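Local coordinates for protein phosphohistidine phosphatase SixA (PDB 1UJC) that removes the phosphoryl group from phosphohistidine on the HPt domain of the ArcB sensor in the multistep His-Asp phosphorelay, at residues 51-56 with 78-83. Sequence-based numbering, arbitrary orientation.
Sequences SPFLRA and ELTPCG. With WO4 (tungstate(VI)ion), chain C.
F53 and the T80-P81 pair meet beside the tungstate pocket of this histidine phosphatase superfamily fold, where the loop entering helix 54-66 packs against the turn that precedes helix 85-98. T80 CG2 lies over one face of the F53 ring, 4.1 Å from its centroid and displaced toward the rim, a CH-pi contact. The same methyl also touches P52 CD, at 3.6 Å. P81 reaches the ring tip to tip, its CD 3.2 Å from F53 CE2. The bond from CA to CB of F53 points toward 78-83, and CG is anti to the carbonyl carbon (chi1 -71°). An alanine here would probably leave T80 CG2 and P81 CD without the ring they pack on and open a gap beside the pocket. Deeper in, S51 CB packs on L79 CB at 3.9 Å. S51 OG accepts from F53 N in an ST turn (3.2 Å) and is also hydrogen-bonded to H108 NE2, tying the loop to a residue whose ND1 binds tungstate. R55 NH2 passes P81 CG obliquely and also forms a salt bridge with D18 OD2. At the guanidinium edge, in plane, tungstate O2 accepts a shorter, straighter bond from R55 NE (2.6 Å, 157°) and a more bent one from R55 NH2 (2.9 Å, 135°).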
loop_
_atom_site.group_PDB
_atom_site.type_symbol
_atom_site.label_atom_id
_atom_site.label_comp_id
_atom_site.label_asym_id
_atom_site.label_seq_id
_atom_site.Cartn_x
_atom_site.Cartn_y
_atom_site.Cartn_z
ATOM N N SER A 51 -1.569 -4.933 -6.048
ATOM C CA SER A 51 -2.075 -4.753 -7.398
ATOM C C SER A 51 -1.421 -5.796 -8.299
ATOM O O SER A 51 -0.294 -6.215 -8.052
ATOM C CB SER A 51 -1.723 -3.357 -7.909
ATOM O OG SER A 51 -1.819 -3.302 -9.319
ATOM N N PRO A 52 -2.128 -6.228 -9.354
ATOM C CA PRO A 52 -1.633 -7.226 -10.312
ATOM C C PRO A 52 -0.513 -6.687 -11.204
ATOM O O PRO A 52 0.179 -7.453 -11.870
ATOM C CB PRO A 52 -2.878 -7.568 -11.133
ATOM C CG PRO A 52 -4.009 -7.255 -10.205
ATOM C CD PRO A 52 -3.555 -5.960 -9.582
ATOM N N PHE A 53 -0.344 -5.366 -11.223
ATOM C CA PHE A 53 0.686 -4.748 -12.053
ATOM C C PHE A 53 2.096 -4.973 -11.522
ATOM O O PHE A 53 2.355 -4.849 -10.320
ATOM C CB PHE A 53 0.416 -3.249 -12.209
ATOM C CG PHE A 53 -0.777 -2.928 -13.076
ATOM C CD1 PHE A 53 -1.544 -3.946 -13.644
ATOM C CD2 PHE A 53 -1.139 -1.608 -13.318
ATOM C CE1 PHE A 53 -2.655 -3.650 -14.436
ATOM C CE2 PHE A 53 -2.245 -1.305 -14.108
ATOM C CZ PHE A 53 -3.004 -2.323 -14.666
ATOM N N LEU A 54 3.004 -5.290 -12.439
ATOM C CA LEU A 54 4.392 -5.578 -12.103
ATOM C C LEU A 54 5.067 -4.612 -11.137
ATOM O O LEU A 54 5.788 -5.047 -10.238
ATOM C CB LEU A 54 5.234 -5.703 -13.383
ATOM C CG LEU A 54 4.972 -6.955 -14.233
ATOM C CD1 LEU A 54 5.997 -7.061 -15.347
ATOM C CD2 LEU A 54 5.048 -8.185 -13.355
ATOM N N ARG A 55 4.843 -3.312 -11.299
ATOM C CA ARG A 55 5.479 -2.355 -10.400
ATOM C C ARG A 55 5.009 -2.505 -8.955
ATOM O O ARG A 55 5.771 -2.254 -8.020
ATOM C CB ARG A 55 5.274 -0.917 -10.899
ATOM C CG ARG A 55 3.850 -0.501 -11.213
ATOM C CD ARG A 55 3.886 0.841 -11.932
ATOM N NE ARG A 55 2.575 1.419 -12.233
ATOM C CZ ARG A 55 1.788 1.056 -13.246
ATOM N NH1 ARG A 55 2.155 0.094 -14.083
ATOM N NH2 ARG A 55 0.637 1.687 -13.439
ATOM N N ALA A 56 3.766 -2.933 -8.765
ATOM C CA ALA A 56 3.241 -3.121 -7.418
ATOM C C ALA A 56 3.857 -4.384 -6.807
ATOM O O ALA A 56 4.390 -4.360 -5.698
ATOM C CB ALA A 56 1.719 -3.234 -7.453
ATOM N N GLU A 78 -8.852 -5.099 -8.078
ATOM C CA GLU A 78 -9.376 -3.770 -7.771
ATOM C C GLU A 78 -8.331 -2.815 -7.208
ATOM O O GLU A 78 -8.665 -1.704 -6.810
ATOM C CB GLU A 78 -10.560 -3.873 -6.806
ATOM C CG GLU A 78 -11.737 -4.649 -7.369
ATOM C CD GLU A 78 -12.290 -4.037 -8.649
ATOM O OE1 GLU A 78 -13.126 -4.702 -9.301
ATOM O OE2 GLU A 78 -11.901 -2.900 -9.004
ATOM N N LEU A 79 -7.073 -3.250 -7.181
ATOM C CA LEU A 79 -5.980 -2.416 -6.683
ATOM C C LEU A 79 -5.223 -1.747 -7.826
ATOM O O LEU A 79 -4.256 -1.017 -7.605
ATOM C CB LEU A 79 -5.017 -3.244 -5.822
ATOM C CG LEU A 79 -5.559 -3.589 -4.433
ATOM C CD1 LEU A 79 -4.576 -4.463 -3.669
ATOM C CD2 LEU A 79 -5.828 -2.298 -3.678
ATOM N N THR A 80 -5.660 -2.008 -9.053
ATOM C CA THR A 80 -5.040 -1.402 -10.225
ATOM C C THR A 80 -5.398 0.083 -10.176
ATOM O O THR A 80 -6.276 0.485 -9.417
ATOM C CB THR A 80 -5.588 -2.011 -11.532
ATOM O OG1 THR A 80 -7.015 -1.894 -11.555
ATOM C CG2 THR A 80 -5.193 -3.473 -11.649
ATOM N N PRO A 81 -4.720 0.915 -10.977
ATOM C CA PRO A 81 -4.995 2.353 -10.995
ATOM C C PRO A 81 -6.480 2.726 -11.048
ATOM O O PRO A 81 -6.907 3.664 -10.377
ATOM C CB PRO A 81 -4.236 2.824 -12.229
ATOM C CG PRO A 81 -3.025 1.950 -12.200
ATOM C CD PRO A 81 -3.612 0.587 -11.894
ATOM N N CYS A 82 -7.256 1.983 -11.837
ATOM C CA CYS A 82 -8.690 2.247 -12.005
ATOM C C CYS A 82 -9.584 1.414 -11.089
ATOM O O CYS A 82 -10.803 1.360 -11.275
ATOM C CB CYS A 82 -9.096 1.981 -13.456
ATOM S SG CYS A 82 -8.116 2.872 -14.670
ATOM N N GLY A 83 -8.970 0.770 -10.106
ATOM C CA GLY A 83 -9.707 -0.067 -9.178
ATOM C C GLY A 83 -10.880 0.610 -8.500
ATOM O O GLY A 83 -10.902 1.826 -8.318
HETATM W W WO4 C . 1.669 5.004 -10.681
HETATM O O1 WO4 C . 1.211 5.325 -9.041
HETATM O O2 WO4 C . 1.235 3.380 -11.107
HETATM O O3 WO4 C . 3.337 5.370 -10.949
HETATM O O4 WO4 C . 0.760 6.048 -11.719
#